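Local coordinates for pheromone cOB1/lipoprotein, YaeC family (Enterococcus faecalis, PDB 4EF1) that probably binds methionine as the lipid-attached receptor of an uptake system, and is the precursor of the pheromone cOB1, at residues N45-E49 with S50-D54; V61-F64 with N65-K69; T162-D166 with N167-A171. All coordinates share one frame; numbering follows the deposited sequence. Where two conformers were deposited one is given.

In the fold
Contact 1 comes first along the chain: at residues 45-54 the helix 43-50 ends and the chain turns back towards strand 55-60 of the six-stranded sheet. That strand leads directly into helix 61-71, whose first turns form contact 2 beside the bound selenomethionine. The two touch through Asn45, whose ND2 packs on Ala67 and Phe63. Contact 3, residues 162-171, lies beside the five-stranded sheet, where the end of helix 161-166 passes into the loop before strand 172-175; its nearest atoms are about 15 Å from contact 2 and about 20 Å from contact 1. All three are local and follow in series, with none nested or crossed, in a periplasmic-binding-protein fold.

Contact 1: residues N45-E49 with S50-D54; sequences NKALE and SGDID
Ala47 and Ile53 meet where helix 43-50 ends: the methyl CD1 of Ile53 lies 3.7 Å from Ala47 CB, and Ile53 CG1 passes 3.6 Å from Leu48 N. Ile53 reaches this place because its CG1 stands between the backbone N and the carbonyl carbon (chi1 60°), turning the ethyl branch back onto the helix. Leu48, the residue after Ala47, extends CD1 to 3.4 Å from the carbonyl O of Asp54, while its CB faces Ile53 CG1 less closely. The carbonyl of Ala47 is the polar centre of the turn. Ser50 OG donates to Ala47 O over 3.1 Å, coming from above the carbonyl plane, and Gly51 N and Ile53 N add weak bonds to the same oxygen. One residue earlier, Lys46 O takes a regular helical bond of 3.0 Å from Ser50 N. Gly51 then leaves helical geometry with a positive phi of 90°, a conformation that glycine adopts readily, and this reversal brings Ile53 back to the helix. Further out, Arg208 NH1 bonds to Leu48 O and weakly to Ile53 O, tying both sides of the turn to strand 203-208. Asp54 OD2 accepts a hydrogen bond from the backbone N of Lys7 in strand 4-10; Tyr38 packs on Ala47 and Ile53, while Phe75 of strand 75-83 lies against Leu48.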
loop_
_atom_site.group_PDB
_atom_site.type_symbol
_atom_site.label_atom_id
_atom_site.label_comp_id
_atom_site.label_asym_id
_atom_site.label_seq_id
_atom_site.Cartn_x
_atom_site.Cartn_y
_atom_site.Cartn_z
ATOM N N ASN A 45 -12.075 -3.042 -5.440
ATOM C CA ASN A 45 -12.795 -4.157 -4.837
ATOM C C ASN A 45 -14.239 -4.251 -5.318
ATOM O O ASN A 45 -14.690 -5.365 -5.609
ATOM C CB ASN A 45 -12.705 -4.142 -3.311
ATOM C CG ASN A 45 -11.364 -4.676 -2.786
ATOM O OD1 ASN A 45 -10.730 -5.517 -3.415
ATOM N ND2 ASN A 45 -10.975 -4.244 -1.591
ATOM N N LYS A 46 -14.966 -3.122 -5.414
ATOM C CA LYS A 46 -16.320 -3.133 -5.982
ATOM C C LYS A 46 -16.277 -3.724 -7.388
ATOM O O LYS A 46 -17.073 -4.596 -7.731
ATOM C CB LYS A 46 -16.966 -1.732 -6.023
ATOM C CG LYS A 46 -17.337 -1.163 -4.647
ATOM C CD LYS A 46 -18.225 0.086 -4.711
ATOM C CE LYS A 46 -18.673 0.528 -3.320
ATOM N NZ LYS A 46 -19.492 -0.494 -2.608
ATOM N N ALA A 47 -15.340 -3.252 -8.196
ATOM C CA ALA A 47 -15.171 -3.727 -9.582
ATOM C C ALA A 47 -14.891 -5.249 -9.718
ATOM O O ALA A 47 -15.361 -5.896 -10.644
ATOM C CB ALA A 47 -14.084 -2.903 -10.286
ATOM N N LEU A 48 -14.081 -5.799 -8.802
ATOM C CA LEU A 48 -13.780 -7.222 -8.781
ATOM C C LEU A 48 -15.020 -8.027 -8.435
ATOM O O LEU A 48 -15.333 -9.013 -9.093
ATOM C CB LEU A 48 -12.616 -7.530 -7.828
ATOM C CG LEU A 48 -12.215 -8.997 -7.621
ATOM C CD1 LEU A 48 -11.764 -9.557 -8.978
ATOM C CD2 LEU A 48 -11.106 -9.091 -6.578
ATOM N N GLU A 49 -15.782 -7.578 -7.455
ATOM C CA GLU A 49 -17.026 -8.274 -7.137
ATOM C C GLU A 49 -18.025 -8.233 -8.285
ATOM O O GLU A 49 -18.689 -9.234 -8.554
ATOM C CB GLU A 49 -17.657 -7.676 -5.891
ATOM C CG GLU A 49 -18.976 -8.337 -5.524
ATOM C CD GLU A 49 -19.593 -7.742 -4.291
ATOM O OE1 GLU A 49 -19.847 -6.518 -4.286
ATOM O OE2 GLU A 49 -19.849 -8.507 -3.348
ATOM N N SER A 50 -18.139 -7.082 -8.949
ATOM C CA SER A 50 -19.111 -6.887 -10.018
ATOM C C SER A 50 -18.688 -7.527 -11.332
ATOM O O SER A 50 -19.514 -7.730 -12.180
ATOM C CB SER A 50 -19.397 -5.395 -10.268
ATOM O OG SER A 50 -18.286 -4.761 -10.899
ATOM N N GLY A 51 -17.426 -7.876 -11.482
ATOM C CA GLY A 51 -16.934 -8.448 -12.716
ATOM C C GLY A 51 -16.421 -7.430 -13.730
ATOM O O GLY A 51 -16.111 -7.818 -14.858
ATOM N N ASP A 52 -16.395 -6.131 -13.399
ATOM C CA ASP A 52 -15.766 -5.136 -14.312
ATOM C C ASP A 52 -14.314 -5.491 -14.597
ATOM O O ASP A 52 -13.785 -5.187 -15.676
ATOM C CB ASP A 52 -15.854 -3.711 -13.740
ATOM C CG ASP A 52 -17.235 -3.156 -13.715
ATOM O OD1 ASP A 52 -18.153 -3.660 -14.394
ATOM O OD2 ASP A 52 -17.373 -2.157 -12.974
ATOM N N ILE A 53 -13.673 -6.155 -13.621
ATOM C CA ILE A 53 -12.312 -6.683 -13.728
ATOM C C ILE A 53 -12.284 -8.167 -13.223
ATOM O O ILE A 53 -13.132 -8.587 -12.441
ATOM C CB ILE A 53 -11.307 -5.787 -12.947
ATOM C CG1 ILE A 53 -11.667 -5.710 -11.456
ATOM C CG2 ILE A 53 -11.297 -4.363 -13.557
ATOM C CD1 ILE A 53 -10.882 -4.735 -10.598
ATOM N N ASP A 54 -11.295 -8.928 -13.680
ATOM C CA ASP A 54 -11.102 -10.330 -13.273
ATOM C C ASP A 54 -10.188 -10.471 -12.043
ATOM O O ASP A 54 -10.236 -11.485 -11.327
ATOM C CB ASP A 54 -10.451 -11.099 -14.411
ATOM C CG ASP A 54 -11.234 -11.012 -15.707
ATOM O OD1 ASP A 54 -12.476 -11.037 -15.650
ATOM O OD2 ASP A 54 -10.589 -10.899 -16.776
#

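Contact 2: residues V61-F64 with N65-K69; sequences VPFF and NEAVK. With MSE (selenomethionine), chain C.
The Phe63 ring is sandwiched between the methyl CE of the bound selenomethionine, 3.4 Å above one face and over its centre, and a water on the opposite face; Ala67 CB approaches it obliquely. The selenium (SE) of the ligand lies 3.4 Å from Phe63 CB. The Phe64 ring takes Val68 CG2 over one face in a CH-pi contact, 4.0 Å from the centroid and 12° off the normal. At its edge comes Asn65 OD1, 3.5 Å from Phe64 CD2, with ring and amide planes turned 59° apart. Both phenylalanines hold CG opposite the backbone N, yet being neighbours on the helix they leave it in different directions: Phe63 enters the ligand pocket, and Phe64 packs on Ile204, Ala206 and Phe75 of the six-stranded sheet. These are the opening turns of helix 61-71, which follows strand 55-60 in this periplasmic-binding-protein fold. Successive i to i+4 bonds run from Asn65 N to Val61 O through to Val68 N to Phe64 O. The water over Phe63 bridges backbone and side chain, donating to Phe63 O (3.0 Å) and to Glu66 OE1 (2.8 Å). Asn65 ND2 lies 3.6 Å from Val61 CG1, the two side chains crossing aslant.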
loop_
_atom_site.group_PDB
_atom_site.type_symbol
_atom_site.label_atom_id
_atom_site.label_comp_id
_atom_site.label_asym_id
_atom_site.label_seq_id
_atom_site.Cartn_x
_atom_site.Cartn_y
_atom_site.Cartn_z
ATOM N N VAL A 61 -2.660 -7.382 2.606
ATOM C CA VAL A 61 -3.523 -8.366 3.286
ATOM C C VAL A 61 -4.351 -7.808 4.451
ATOM O O VAL A 61 -5.527 -8.096 4.553
ATOM C CB VAL A 61 -2.761 -9.660 3.716
ATOM C CG1 VAL A 61 -3.650 -10.596 4.552
ATOM C CG2 VAL A 61 -2.249 -10.414 2.473
ATOM N N PRO A 62 -3.745 -6.984 5.324
ATOM C CA PRO A 62 -4.603 -6.417 6.375
ATOM C C PRO A 62 -5.779 -5.562 5.827
ATOM O O PRO A 62 -6.903 -5.649 6.333
ATOM C CB PRO A 62 -3.608 -5.614 7.227
ATOM C CG PRO A 62 -2.293 -6.280 7.017
ATOM C CD PRO A 62 -2.312 -6.721 5.569
ATOM N N PHE A 63 -5.538 -4.796 4.756
ATOM C CA PHE A 63 -6.585 -4.019 4.141
ATOM C C PHE A 63 -7.628 -4.981 3.522
ATOM O O PHE A 63 -8.816 -4.796 3.688
ATOM C CB PHE A 63 -6.022 -3.101 3.055
ATOM C CG PHE A 63 -7.064 -2.220 2.418
ATOM C CD1 PHE A 63 -7.821 -2.688 1.375
ATOM C CD2 PHE A 63 -7.263 -0.922 2.864
ATOM C CE1 PHE A 63 -8.803 -1.891 0.787
ATOM C CE2 PHE A 63 -8.231 -0.112 2.285
ATOM C CZ PHE A 63 -9.002 -0.591 1.234
ATOM N N PHE A 64 -7.125 -5.969 2.771
ATOM C CA PHE A 64 -7.948 -7.015 2.127
ATOM C C PHE A 64 -8.905 -7.664 3.155
ATOM O O PHE A 64 -10.135 -7.788 2.897
ATOM C CB PHE A 64 -6.998 -8.061 1.478
ATOM C CG PHE A 64 -7.678 -9.269 0.894
ATOM C CD1 PHE A 64 -8.217 -9.228 -0.378
ATOM C CD2 PHE A 64 -7.732 -10.466 1.600
ATOM C CE1 PHE A 64 -8.844 -10.336 -0.916
ATOM C CE2 PHE A 64 -8.350 -11.584 1.068
ATOM C CZ PHE A 64 -8.917 -11.522 -0.193
ATOM N N ASN A 65 -8.360 -8.091 4.290
ATOM C CA ASN A 65 -9.187 -8.773 5.333
ATOM C C ASN A 65 -10.276 -7.848 5.889
ATOM O O ASN A 65 -11.435 -8.272 6.127
ATOM C CB ASN A 65 -8.320 -9.292 6.488
ATOM C CG ASN A 65 -7.397 -10.452 6.092
ATOM O OD1 ASN A 65 -7.552 -11.077 5.048
ATOM N ND2 ASN A 65 -6.395 -10.704 6.923
ATOM N N GLU A 66 -9.913 -6.597 6.129
ATOM C CA GLU A 66 -10.919 -5.620 6.589
ATOM C C GLU A 66 -12.042 -5.429 5.550
ATOM O O GLU A 66 -13.202 -5.391 5.913
ATOM C CB GLU A 66 -10.273 -4.296 6.883
ATOM C CG GLU A 66 -11.331 -3.301 7.281
ATOM C CD GLU A 66 -10.757 -1.991 7.564
ATOM O OE1 GLU A 66 -10.390 -1.311 6.568
ATOM O OE2 GLU A 66 -10.704 -1.647 8.755
ATOM N N ALA A 67 -11.657 -5.283 4.275
ATOM C CA ALA A 67 -12.584 -5.098 3.185
ATOM C C ALA A 67 -13.518 -6.312 3.026
ATOM O O ALA A 67 -14.714 -6.139 2.790
ATOM C CB ALA A 67 -11.832 -4.794 1.868
ATOM N N VAL A 68 -12.979 -7.523 3.209
ATOM C CA VAL A 68 -13.740 -8.755 3.089
ATOM C C VAL A 68 -14.753 -8.846 4.210
ATOM O O VAL A 68 -15.927 -9.128 3.968
ATOM C CB VAL A 68 -12.832 -10.003 3.030
ATOM C CG1 VAL A 68 -13.646 -11.301 3.196
ATOM C CG2 VAL A 68 -12.051 -10.042 1.727
ATOM N N LYS A 69 -14.315 -8.500 5.399
ATOM C CA LYS A 69 -15.172 -8.550 6.579
ATOM C C LYS A 69 -16.304 -7.515 6.496
ATOM O O LYS A 69 -17.457 -7.821 6.743
ATOM C CB LYS A 69 -14.321 -8.292 7.843
ATOM C CG LYS A 69 -15.139 -8.265 9.154
ATOM C CD LYS A 69 -14.338 -8.377 10.452
ATOM C CE LYS A 69 -15.278 -8.559 11.663
ATOM N NZ LYS A 69 -14.717 -7.948 12.912
HETATM N N MSE C 301 -0.129 0.503 -2.136
HETATM C CA MSE C 301 -0.622 0.710 -0.716
HETATM C C MSE C 301 0.446 0.393 0.336
HETATM O O MSE C 301 1.144 -0.626 0.216
HETATM O OXT MSE C 301 0.564 1.115 1.362
HETATM C CB MSE C 301 -1.904 -0.072 -0.435
HETATM C CG MSE C 301 -2.564 0.212 0.920
HETATM SE SE MSE C 301 -3.992 -1.032 1.258
HETATM C CE MSE C 301 -5.302 -0.436 -0.117
HETATM O O HOH W 1 -10.383 -2.227 3.891
#

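Contact 3: residues T162-D166 with N167-A171; sequences TTLYD and NEEGA
Thr163 and Asn167 lie side by side and point the same way, with the methyl CG2 of Thr163 3.3 Å from Asn167 ND2. The methyl is turned to that side because CG2, not OG1, stands opposite the backbone N of Thr163. The amide of Asn167 leans back over the last turn, its CG 3.3 Å from Thr163 O, but the short approach is one of packing: that oxygen receives its hydrogen bond from Asn167 N, at 2.8 Å. Leu164 and Glu169 are set differently, their side chains running at a slant. Leu164 CD2 rests over Glu169 CD at 3.6 Å, reached through a bend at chi2 (-149°) that turns a face of the carboxylate to the methyl. Tyr106 of strand 104-108 touches both residues. Between these pairs the backbone forms a Schellman motif, closing helix 161-166. Glu168, with positive phi (59°), sends its N to Tyr165 O at 3.1 Å from well above the carbonyl plane, and Glu169 N returns to Leu164 O at 3.0 Å. Just before strand 172-175, Ala171 makes a backbone hydrogen bond with Thr104. At this surface site backbone bonds carry the cap, while side chains add van der Waals contacts of methyls with an amide and a carboxylate. Asp166 OD1 forms a salt bridge with Lys91 NZ, which probably offsets part of the negative charge at the carbonyl end of the helix dipole.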
loop_
_atom_site.group_PDB
_atom_site.type_symbol
_atom_site.label_atom_id
_atom_site.label_comp_id
_atom_site.label_asym_id
_atom_site.label_seq_id
_atom_site.Cartn_x
_atom_site.Cartn_y
_atom_site.Cartn_z
ATOM N N THR A 162 -1.704 13.345 -0.046
ATOM C CA THR A 162 -0.761 14.210 -0.736
ATOM C C THR A 162 -1.201 15.680 -0.756
ATOM O O THR A 162 -0.354 16.592 -0.756
ATOM C CB THR A 162 -0.452 13.725 -2.165
ATOM O OG1 THR A 162 -1.650 13.662 -2.950
ATOM C CG2 THR A 162 0.239 12.323 -2.126
ATOM N N THR A 163 -2.501 15.924 -0.776
ATOM C CA THR A 163 -3.025 17.299 -0.678
ATOM C C THR A 163 -2.725 17.918 0.686
ATOM O O THR A 163 -2.277 19.061 0.768
ATOM C CB THR A 163 -4.529 17.324 -0.995
ATOM O OG1 THR A 163 -4.690 16.764 -2.299
ATOM C CG2 THR A 163 -5.122 18.745 -0.951
ATOM N N LEU A 164 -2.989 17.161 1.747
ATOM C CA LEU A 164 -2.679 17.616 3.101
ATOM C C LEU A 164 -1.177 17.978 3.244
ATOM O O LEU A 164 -0.833 19.009 3.829
ATOM C CB LEU A 164 -3.087 16.567 4.131
ATOM C CG LEU A 164 -4.613 16.417 4.270
ATOM C CD1 LEU A 164 -4.973 15.244 5.148
ATOM C CD2 LEU A 164 -5.258 17.691 4.770
ATOM N N TYR A 165 -0.324 17.139 2.686
ATOM C CA TYR A 165 1.106 17.385 2.677
ATOM C C TYR A 165 1.443 18.673 1.922
ATOM O O TYR A 165 2.175 19.535 2.450
ATOM C CB TYR A 165 1.844 16.180 2.052
ATOM C CG TYR A 165 3.255 16.472 1.608
ATOM C CD1 TYR A 165 4.303 16.545 2.537
ATOM C CD2 TYR A 165 3.541 16.706 0.255
ATOM C CE1 TYR A 165 5.612 16.829 2.122
ATOM C CE2 TYR A 165 4.829 16.998 -0.164
ATOM C CZ TYR A 165 5.859 17.067 0.775
ATOM O OH TYR A 165 7.108 17.324 0.343
ATOM N N ASP A 166 0.890 18.804 0.712
ATOM C CA ASP A 166 1.158 19.967 -0.135
ATOM C C ASP A 166 0.637 21.280 0.533
ATOM O O ASP A 166 1.314 22.297 0.482
ATOM C CB ASP A 166 0.657 19.758 -1.576
ATOM C CG ASP A 166 1.406 20.625 -2.585
ATOM O OD1 ASP A 166 2.659 20.591 -2.591
ATOM O OD2 ASP A 166 0.746 21.325 -3.384
ATOM N N ASN A 167 -0.533 21.229 1.171
ATOM C CA ASN A 167 -1.111 22.376 1.877
ATOM C C ASN A 167 -0.485 22.614 3.270
ATOM O O ASN A 167 -0.870 23.550 3.955
ATOM C CB ASN A 167 -2.638 22.197 2.004
ATOM C CG ASN A 167 -3.355 22.183 0.636
ATOM O OD1 ASN A 167 -2.858 22.728 -0.355
ATOM N ND2 ASN A 167 -4.525 21.547 0.585
ATOM N N GLU A 168 0.462 21.763 3.682
ATOM C CA GLU A 168 1.164 21.881 4.950
ATOM C C GLU A 168 0.217 21.851 6.152
ATOM O O GLU A 168 0.323 22.661 7.050
ATOM C CB GLU A 168 2.071 23.097 4.941
ATOM C CG GLU A 168 3.085 23.028 3.789
ATOM C CD GLU A 168 4.237 23.995 3.948
ATOM O OE1 GLU A 168 5.002 23.838 4.925
ATOM O OE2 GLU A 168 4.408 24.881 3.087
ATOM N N GLU A 169 -0.735 20.926 6.108
ATOM C CA GLU A 169 -1.664 20.670 7.218
ATOM C C GLU A 169 -1.049 19.651 8.153
ATOM O O GLU A 169 -0.648 18.591 7.734
ATOM C CB GLU A 169 -3.017 20.153 6.736
ATOM C CG GLU A 169 -3.860 21.203 6.032
ATOM C CD GLU A 169 -5.354 20.990 6.229
ATOM O OE1 GLU A 169 -5.780 20.570 7.342
ATOM O OE2 GLU A 169 -6.111 21.251 5.259
ATOM N N GLY A 170 -0.962 19.997 9.429
ATOM C CA GLY A 170 -0.308 19.152 10.425
ATOM C C GLY A 170 1.203 19.218 10.365
ATOM O O GLY A 170 1.780 19.752 9.391
ATOM N N ALA A 171 1.853 18.654 11.382
ATOM C CA ALA A 171 3.336 18.635 11.428
ATOM C C ALA A 171 3.922 17.592 10.451
ATOM O O ALA A 171 5.048 17.778 9.928
ATOM C CB ALA A 171 3.852 18.374 12.837
#